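Local coordinates for protein caprin-2 (Danio rerio, PDB 4OUS) that probably takes part in canonical Wnt signalling through its C1q domain, a jelly-roll module that assembles as a trimer and carries calcium, at residues F45-T50 with L100-G105; N71-E76 with Q107-L112. The protein carries 1 engineered substitution. All blocks are in the same frame, centred on the assembly; numbering follows the deposited sequence.

In the fold
Both contacts lie in the C1q domain, a sandwich of two antiparallel sheets, and contact 1 sits nearer its surface, its centre about 16 Å from the centre of the chain, against about 8 Å for that of contact 2. Contact 1 joins two turns at the end of the sandwich with two direct hydrogen bonds, a bridging water and a small apolar patch. Contact 2, the more buried, is regular strand pairing reinforced by side-chain bonds. Segment 107-112 follows closely after 100-105 in the chain, and the two contacts touch: strand 44-46 pairs with strand 107-114 through Phe45 and Val108, Thr46 OG1 meets Gln107 NE2, and Leu102 packs on Arg74.

Contact 1: residues F45-T50 with L100-G105; sequences FTCPAT and LQLFQG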
ATOM      1  N   PHE A  45       9.612 -14.544  -6.520  1.00  7.19           N
ATOM      2  CA  PHE A  45       8.644 -15.442  -5.909  1.00  6.89           C
ATOM      3  C   PHE A  45       8.195 -16.467  -6.938  1.00  7.22           C
ATOM      4  O   PHE A  45       7.789 -16.088  -8.034  1.00  8.63           O
ATOM      5  CB  PHE A  45       7.442 -14.647  -5.406  1.00  7.38           C
ATOM      6  CG  PHE A  45       6.306 -15.507  -4.935  1.00  7.08           C
ATOM      7  CD1 PHE A  45       6.352 -16.110  -3.693  1.00  8.63           C
ATOM      8  CD2 PHE A  45       5.197 -15.718  -5.733  1.00  8.14           C
ATOM      9  CE1 PHE A  45       5.308 -16.901  -3.247  1.00  9.93           C
ATOM     10  CE2 PHE A  45       4.147 -16.506  -5.293  1.00  9.75           C
ATOM     11  CZ  PHE A  45       4.205 -17.098  -4.050  1.00 10.44           C
ATOM     12  N   THR A  46       8.259 -17.748  -6.595  1.00  7.96           N
ATOM     13  CA  THR A  46       7.752 -18.786  -7.482  1.00  9.15           C
ATOM     14  C   THR A  46       6.432 -19.313  -6.946  1.00  8.32           C
ATOM     15  O   THR A  46       6.328 -19.684  -5.777  1.00  9.99           O
ATOM     16  CB  THR A  46       8.760 -19.931  -7.631  1.00 10.47           C
ATOM     17  OG1 THR A  46       9.973 -19.407  -8.182  1.00 12.19           O
ATOM     18  CG2 THR A  46       8.224 -21.003  -8.566  1.00 12.29           C
ATOM     19  N   CYS A  47       5.419 -19.338  -7.805  1.00  8.59           N
ATOM     20  CA  CYS A  47       4.114 -19.842  -7.415  1.00  9.06           C
ATOM     21  C   CYS A  47       4.153 -21.348  -7.173  1.00  9.48           C
ATOM     22  O   CYS A  47       4.485 -22.102  -8.083  1.00 10.12           O
ATOM     23  CB  CYS A  47       3.092 -19.519  -8.498  1.00  8.99           C
ATOM     24  SG  CYS A  47       1.472 -20.197  -8.193  1.00 10.06           S
ATOM     25  N   PRO A  48       3.797 -21.794  -5.956  1.00  9.49           N
ATOM     26  CA  PRO A  48       3.813 -23.234  -5.662  1.00 10.07           C
ATOM     27  C   PRO A  48       2.497 -23.937  -5.970  1.00 10.27           C
ATOM     28  O   PRO A  48       2.446 -25.166  -5.962  1.00 12.67           O
ATOM     29  CB  PRO A  48       4.077 -23.270  -4.162  1.00 11.39           C
ATOM     30  CG  PRO A  48       3.367 -22.051  -3.661  1.00 12.25           C
ATOM     31  CD  PRO A  48       3.556 -20.998  -4.737  1.00  9.56           C
ATOM     32  N   ALA A  49       1.447 -23.161  -6.208  1.00 10.43           N
ATOM     33  CA  ALA A  49       0.116 -23.711  -6.389  1.00 11.53           C
ATOM     34  C   ALA A  49      -0.748 -22.682  -7.080  1.00 10.30           C
ATOM     35  O   ALA A  49      -0.792 -21.520  -6.676  1.00 10.77           O
ATOM     36  CB  ALA A  49      -0.491 -24.112  -5.052  1.00 15.47           C
ATOM     37  N   THR A  50      -1.417 -23.108  -8.140  1.00 11.01           N
ATOM     38  CA  THR A  50      -2.293 -22.224  -8.884  1.00 10.59           C
ATOM     39  C   THR A  50      -3.297 -21.585  -7.929  1.00 10.07           C
ATOM     40  O   THR A  50      -3.829 -22.249  -7.038  1.00 11.12           O
ATOM     41  CB  THR A  50      -2.979 -23.002 -10.010  1.00 11.41           C
ATOM     42  OG1 THR A  50      -1.965 -23.455 -10.919  1.00 12.44           O
ATOM     43  CG2 THR A  50      -3.985 -22.147 -10.757  1.00 12.84           C
ATOM     44  N   LEU A 100      -3.216 -11.086  -8.341  1.00  7.32           N
ATOM     45  CA  LEU A 100      -2.950 -11.796  -9.583  1.00  8.07           C
ATOM     46  C   LEU A 100      -3.353 -13.252  -9.511  1.00  8.01           C
ATOM     47  O   LEU A 100      -3.143 -13.918  -8.498  1.00  9.09           O
ATOM     48  CB  LEU A 100      -1.467 -11.734  -9.934  1.00  8.60           C
ATOM     49  CG  LEU A 100      -0.825 -10.355 -10.067  1.00  8.72           C
ATOM     50  CD1 LEU A 100       0.652 -10.515 -10.378  1.00 11.17           C
ATOM     51  CD2 LEU A 100      -1.518  -9.521 -11.134  1.00 10.57           C
ATOM     52  N   GLN A 101      -3.906 -13.744 -10.616  1.00  9.08           N
ATOM     53  CA  GLN A 101      -4.132 -15.162 -10.815  1.00  8.98           C
ATOM     54  C   GLN A 101      -2.842 -15.782 -11.322  1.00  9.00           C
ATOM     55  O   GLN A 101      -2.395 -15.463 -12.423  1.00 12.08           O
ATOM     56  CB  GLN A 101      -5.264 -15.390 -11.818  1.00 12.03           C
ATOM     57  CG  GLN A 101      -5.527 -16.848 -12.138  1.00 18.77           C
ATOM     58  CD  GLN A 101      -6.109 -17.596 -10.961  1.00 20.97           C
ATOM     59  OE1 GLN A 101      -7.064 -17.140 -10.330  1.00 28.09           O
ATOM     60  NE2 GLN A 101      -5.532 -18.750 -10.650  1.00 20.84           N
ATOM     61  N   LEU A 102      -2.243 -16.662 -10.528  1.00  8.02           N
ATOM     62  CA  LEU A 102      -0.993 -17.307 -10.907  1.00  8.20           C
ATOM     63  C   LEU A 102      -1.204 -18.787 -11.161  1.00  8.72           C
ATOM     64  O   LEU A 102      -2.105 -19.405 -10.597  1.00 10.19           O
ATOM     65  CB  LEU A 102       0.070 -17.132  -9.825  1.00  7.68           C
ATOM     66  CG  LEU A 102       0.447 -15.704  -9.438  1.00  7.93           C
ATOM     67  CD1 LEU A 102       1.517 -15.745  -8.363  1.00  8.87           C
ATOM     68  CD2 LEU A 102       0.919 -14.909 -10.640  1.00  9.06           C
ATOM     69  N   PHE A 103      -0.347 -19.343 -12.008  1.00  9.02           N
ATOM     70  CA  PHE A 103      -0.275 -20.779 -12.218  1.00  9.24           C
ATOM     71  C   PHE A 103       0.998 -21.297 -11.598  1.00 10.02           C
ATOM     72  O   PHE A 103       1.995 -20.576 -11.543  1.00 10.52           O
ATOM     73  CB  PHE A 103      -0.316 -21.111 -13.702  1.00 10.71           C
ATOM     74  CG  PHE A 103      -1.611 -20.764 -14.346  1.00 11.38           C
ATOM     75  CD1 PHE A 103      -2.605 -21.720 -14.475  1.00 14.93           C
ATOM     76  CD2 PHE A 103      -1.852 -19.480 -14.807  1.00 12.50           C
ATOM     77  CE1 PHE A 103      -3.814 -21.406 -15.062  1.00 17.48           C
ATOM     78  CE2 PHE A 103      -3.057 -19.159 -15.398  1.00 16.89           C
ATOM     79  CZ  PHE A 103      -4.040 -20.124 -15.524  1.00 19.00           C
ATOM     80  N   GLN A 104       0.967 -22.539 -11.129  1.00 10.57           N
ATOM     81  CA  GLN A 104       2.150 -23.139 -10.535  1.00 11.12           C
ATOM     82  C   GLN A 104       3.348 -22.960 -11.460  1.00 10.11           C
ATOM     83  O   GLN A 104       3.273 -23.235 -12.660  1.00 12.33           O
ATOM     84  CB  GLN A 104       1.918 -24.618 -10.233  1.00 13.17           C
ATOM     85  CG  GLN A 104       3.093 -25.265  -9.518  1.00 16.40           C
ATOM     86  CD  GLN A 104       2.826 -26.701  -9.123  1.00 25.21           C
ATOM     87  OE1 GLN A 104       1.690 -27.170  -9.175  1.00 31.45           O
ATOM     88  NE2 GLN A 104       3.877 -27.406  -8.718  1.00 28.85           N
ATOM     89  N   GLY A 105       4.443 -22.463 -10.900  1.00 10.27           N
ATOM     90  CA  GLY A 105       5.653 -22.242 -11.668  1.00 10.56           C
ATOM     91  C   GLY A 105       5.842 -20.811 -12.140  1.00 10.21           C
ATOM     92  O   GLY A 105       6.961 -20.417 -12.470  1.00 11.84           O
TER
HETATM   93  O   HOH W   1      -1.211 -26.079  -8.726  0.88 15.93           O
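Cys47 and Gly105 join the two turns through a backbone hydrogen bond, Gly105 N to Cys47 O at 2.8 Å, while the touching parts of the chain run 111° apart from end to end. The Cys47 carbonyl oxygen also receives a CA-H...O contact from Gln104. Thr50 makes the second direct bond: its hydroxyl stands beside its own backbone N, with OG1 anti to the carbonyl carbon (chi1 -63°), and accepts the backbone N-H of Gln104, N to OG1 3.1 Å. Thr50 CG2, anti to the backbone N, lies 3.3 Å from Leu102 O, also touches Gln101 NE2, and approaches the Phe103 ring obliquely at CD1. An alanine in place of Thr50 would probably leave the Gln104 N-H without its acceptor and open a gap beside Leu102 O and the Phe103 ring. One water accepts from Thr50 N and donates to Gln104 OE1, tying the end of the glutamine to the facing turn; the extended chain of Gln104 runs past Pro48 O, which lies 3.5 Å from the amide carbon CD of Gln104. On the buried side, Cys47 SG, placed anti to the backbone N, lies 3.7 Å from Leu102 CB. Leu102 CD1 in turn meets the edge of the Phe45 ring at CE2, 4.1 Å away. Gly105 has a positive phi of 98°, at which a CB would press on the carbonyl oxygen of Gln104. The contact thus closes one end of the jelly roll, linking the turn between strands 44-46 and 51-60 to the turn between strands 93-102 and 107-114. Cys47 and Leu102 both pack on Tyr53 of strand 51-60, and Leu100 and Gln101 touch His31 and Thr32 of a neighbouring subunit.

Contact 2: residues N71-E76 with Q107-L112; sequences NLMRNE and QVWLRL
Met73 and Trp109 form a hydrogen-bonded antiparallel pair, and Met73 CB lies over one face of the indole, 3.5 Å from the centroid of the Trp109 five-membered ring, in a CH-pi contact. The sulfur SD reaches the six-membered ring obliquely, a Met-aromatic contact, and also lies over one face of the Arg111 guanidinium. Trp109 NE1 donates, near the plane of its ring, to a lone pair of Asn75 O (2.9 Å). Asn71 OD1 lies in the guanidinium plane and accepts N-H from Arg111 NE and NH2 (2.9 Å each), both from one face of the amide, NH2 well above its plane. Just past strand 68-74, Asn75 OD1 accepts Gln107 N (2.9 Å). On the other face of the sheet, Leu72 CD1 touches Val108 CG1 and Leu110 CD2, both at 3.6 Å, and these side chains pack on Phe55 and Phe57 of strand 51-60. Further out, Ser81 holds Asn71 ND2, and Trp122 of a neighbouring subunit packs on Asn71 and Arg111. One face thus joins the apolar core; the other holds the Arg111 guanidinium by an amide oxygen and a sulfur, with Asp22 only a long, weak ion pair, probably fixing its orientation beside the subunit interface.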
ATOM      1  N   ASN A  71       8.659  -1.939 -12.060  1.00  5.80           N
ATOM      2  CA  ASN A  71       7.598  -2.790 -12.597  1.00  6.10           C
ATOM      3  C   ASN A  71       7.429  -4.036 -11.742  1.00  5.38           C
ATOM      4  O   ASN A  71       8.417  -4.707 -11.421  1.00  6.54           O
ATOM      5  CB  ASN A  71       7.889  -3.254 -14.031  1.00  6.79           C
ATOM      6  CG  ASN A  71       8.324  -2.135 -14.947  1.00  6.73           C
ATOM      7  OD1 ASN A  71       9.475  -2.111 -15.403  1.00  8.26           O
ATOM      8  ND2 ASN A  71       7.409  -1.220 -15.251  1.00  7.25           N
ATOM      9  N   LEU A  72       6.184  -4.379 -11.420  1.00  5.51           N
ATOM     10  CA  LEU A  72       5.867  -5.704 -10.903  1.00  5.77           C
ATOM     11  C   LEU A  72       5.666  -6.624 -12.102  1.00  5.31           C
ATOM     12  O   LEU A  72       4.777  -6.392 -12.925  1.00  6.68           O
ATOM     13  CB  LEU A  72       4.614  -5.680 -10.031  1.00  6.38           C
ATOM     14  CG  LEU A  72       4.173  -7.035  -9.471  1.00  7.47           C
ATOM     15  CD1 LEU A  72       5.085  -7.518  -8.360  1.00  9.92           C
ATOM     16  CD2 LEU A  72       2.710  -7.000  -9.010  1.00  9.24           C
ATOM     17  N   MET A  73       6.526  -7.627 -12.207  1.00  5.92           N
ATOM     18  CA  MET A  73       6.566  -8.554 -13.326  1.00  6.17           C
ATOM     19  C   MET A  73       5.932  -9.877 -12.962  1.00  6.22           C
ATOM     20  O   MET A  73       6.115 -10.369 -11.847  1.00  6.58           O
ATOM     21  CB  MET A  73       8.012  -8.815 -13.748  1.00  6.77           C
ATOM     22  CG  MET A  73       8.852  -7.569 -13.973  1.00  7.12           C
ATOM     23  SD  MET A  73       8.313  -6.582 -15.393  1.00  7.56           S
ATOM     24  CE  MET A  73       8.632  -7.723 -16.733  1.00  9.66           C
ATOM     25  N   ARG A  74       5.212 -10.469 -13.908  1.00  6.57           N
ATOM     26  CA  ARG A  74       4.842 -11.872 -13.809  1.00  6.56           C
ATOM     27  C   ARG A  74       5.431 -12.540 -15.043  1.00  7.39           C
ATOM     28  O   ARG A  74       5.056 -12.218 -16.177  1.00  7.58           O
ATOM     29  CB  ARG A  74       3.326 -12.063 -13.725  1.00  7.67           C
ATOM     30  CG  ARG A  74       2.896 -13.502 -13.473  1.00  9.50           C
ATOM     31  CD  ARG A  74       2.676 -14.286 -14.761  1.00  9.97           C
ATOM     32  NE  ARG A  74       1.428 -13.934 -15.430  1.00 10.38           N
ATOM     33  CZ  ARG A  74       1.335 -13.262 -16.572  1.00  9.57           C
ATOM     34  NH1 ARG A  74       0.135 -13.029 -17.088  1.00 12.03           N
ATOM     35  NH2 ARG A  74       2.418 -12.820 -17.198  1.00 10.78           N
ATOM     36  N   ASN A  75       6.369 -13.450 -14.807  1.00  8.20           N
ATOM     37  CA  ASN A  75       7.218 -14.002 -15.863  1.00  9.23           C
ATOM     38  C   ASN A  75       7.872 -12.829 -16.611  1.00  9.17           C
ATOM     39  O   ASN A  75       8.643 -12.096 -15.992  1.00 11.84           O
ATOM     40  CB  ASN A  75       6.422 -14.967 -16.748  1.00  9.38           C
ATOM     41  CG  ASN A  75       5.917 -16.164 -15.951  1.00  9.37           C
ATOM     42  OD1 ASN A  75       6.513 -16.531 -14.934  1.00 11.56           O
ATOM     43  ND2 ASN A  75       4.821 -16.765 -16.394  1.00 13.12           N
ATOM     44  N   GLU A  76       7.578 -12.615 -17.889  1.00  9.32           N
ATOM     45  CA  GLU A  76       8.225 -11.528 -18.629  1.00  9.76           C
ATOM     46  C   GLU A  76       7.289 -10.338 -18.900  1.00  9.71           C
ATOM     47  O   GLU A  76       7.608  -9.467 -19.714  1.00 11.86           O
ATOM     48  CB  GLU A  76       8.785 -12.064 -19.957  1.00 34.88           C
ATOM     49  CG  GLU A  76       7.711 -12.464 -20.957  1.00 61.56           C
ATOM     50  CD  GLU A  76       8.104 -13.630 -21.849  1.00 74.67           C
ATOM     51  OE1 GLU A  76       9.314 -13.896 -21.994  1.00 75.12           O
ATOM     52  OE2 GLU A  76       7.191 -14.290 -22.392  1.00 81.70           O
ATOM     53  N   GLN A 107       6.527 -16.907 -12.019  1.00  8.24           N
ATOM     54  CA  GLN A 107       7.404 -16.138 -11.151  1.00  9.26           C
ATOM     55  C   GLN A 107       7.012 -14.671 -11.117  1.00  7.94           C
ATOM     56  O   GLN A 107       6.687 -14.077 -12.148  1.00  9.73           O
ATOM     57  CB  GLN A 107       8.851 -16.310 -11.594  1.00 12.06           C
ATOM     58  CG  GLN A 107       9.348 -17.728 -11.344  1.00 14.76           C
ATOM     59  CD  GLN A 107      10.810 -17.908 -11.667  1.00 19.97           C
ATOM     60  OE1 GLN A 107      11.298 -17.399 -12.673  1.00 20.30           O
ATOM     61  NE2 GLN A 107      11.520 -18.637 -10.815  1.00 25.98           N
ATOM     62  N   VAL A 108       7.016 -14.099  -9.920  1.00  7.28           N
ATOM     63  CA  VAL A 108       6.651 -12.708  -9.733  1.00  6.54           C
ATOM     64  C   VAL A 108       7.845 -12.009  -9.089  1.00  6.34           C
ATOM     65  O   VAL A 108       8.458 -12.545  -8.158  1.00  6.94           O
ATOM     66  CB  VAL A 108       5.376 -12.572  -8.875  1.00  7.19           C
ATOM     67  CG1 VAL A 108       5.056 -11.113  -8.606  1.00  7.03           C
ATOM     68  CG2 VAL A 108       4.200 -13.259  -9.565  1.00  8.64           C
ATOM     69  N   TRP A 109       8.197 -10.838  -9.607  1.00  6.15           N
ATOM     70  CA  TRP A 109       9.429 -10.171  -9.215  1.00  5.96           C
ATOM     71  C   TRP A 109       9.326  -8.691  -9.538  1.00  5.36           C
ATOM     72  O   TRP A 109       8.440  -8.277 -10.291  1.00  6.75           O
ATOM     73  CB  TRP A 109      10.639 -10.806  -9.920  1.00  7.18           C
ATOM     74  CG  TRP A 109      10.529 -10.933 -11.424  1.00  7.65           C
ATOM     75  CD1 TRP A 109       9.759 -11.829 -12.119  1.00  7.77           C
ATOM     76  CD2 TRP A 109      11.234 -10.162 -12.406  1.00  6.95           C
ATOM     77  NE1 TRP A 109       9.940 -11.656 -13.468  1.00  7.81           N
ATOM     78  CE2 TRP A 109      10.839 -10.640 -13.671  1.00  7.36           C
ATOM     79  CE3 TRP A 109      12.159  -9.115 -12.336  1.00  7.48           C
ATOM     80  CZ2 TRP A 109      11.335 -10.103 -14.859  1.00  8.03           C
ATOM     81  CZ3 TRP A 109      12.658  -8.588 -13.516  1.00  8.50           C
ATOM     82  CH2 TRP A 109      12.242  -9.081 -14.761  1.00  8.50           C
ATOM     83  N   LEU A 110      10.207  -7.893  -8.944  1.00  5.95           N
ATOM     84  CA  LEU A 110      10.258  -6.468  -9.229  1.00  5.96           C
ATOM     85  C   LEU A 110      11.440  -6.143 -10.121  1.00  5.39           C
ATOM     86  O   LEU A 110      12.562  -6.615  -9.901  1.00  6.56           O
ATOM     87  CB  LEU A 110      10.355  -5.647  -7.948  1.00  6.14           C
ATOM     88  CG  LEU A 110       9.198  -5.774  -6.959  1.00  6.59           C
ATOM     89  CD1 LEU A 110       9.457  -4.894  -5.748  1.00  7.70           C
ATOM     90  CD2 LEU A 110       7.872  -5.420  -7.589  1.00  9.48           C
ATOM     91  N   ARG A 111      11.172  -5.322 -11.127  1.00  5.96           N
ATOM     92  CA  ARG A 111      12.178  -4.838 -12.051  1.00  6.51           C
ATOM     93  C   ARG A 111      12.471  -3.365 -11.788  1.00  5.96           C
ATOM     94  O   ARG A 111      11.551  -2.540 -11.715  1.00  6.34           O
ATOM     95  CB  ARG A 111      11.714  -5.021 -13.498  1.00  6.42           C
ATOM     96  CG  ARG A 111      12.768  -4.641 -14.520  1.00  7.96           C
ATOM     97  CD  ARG A 111      12.344  -5.007 -15.921  1.00  8.55           C
ATOM     98  NE  ARG A 111      11.289  -4.133 -16.410  1.00  8.08           N
ATOM     99  CZ  ARG A 111      10.845  -4.154 -17.662  1.00  9.75           C
ATOM    100  NH1 ARG A 111      11.362  -5.011 -18.533  1.00 12.26           N
ATOM    101  NH2 ARG A 111       9.890  -3.318 -18.045  1.00 12.18           N
ATOM    102  N   LEU A 112      13.757  -3.047 -11.665  1.00  5.98           N
ATOM    103  CA  LEU A 112      14.224  -1.678 -11.631  1.00  6.35           C
ATOM    104  C   LEU A 112      14.372  -1.218 -13.069  1.00  5.90           C
ATOM    105  O   LEU A 112      15.343  -1.562 -13.738  1.00  7.32           O
ATOM    106  CB  LEU A 112      15.549  -1.575 -10.875  1.00  6.10           C
ATOM    107  CG  LEU A 112      16.149  -0.179 -10.771  1.00  6.62           C
ATOM    108  CD1 LEU A 112      15.192   0.783 -10.095  1.00  7.33           C
ATOM    109  CD2 LEU A 112      17.474  -0.229 -10.028  1.00  7.58           C
TER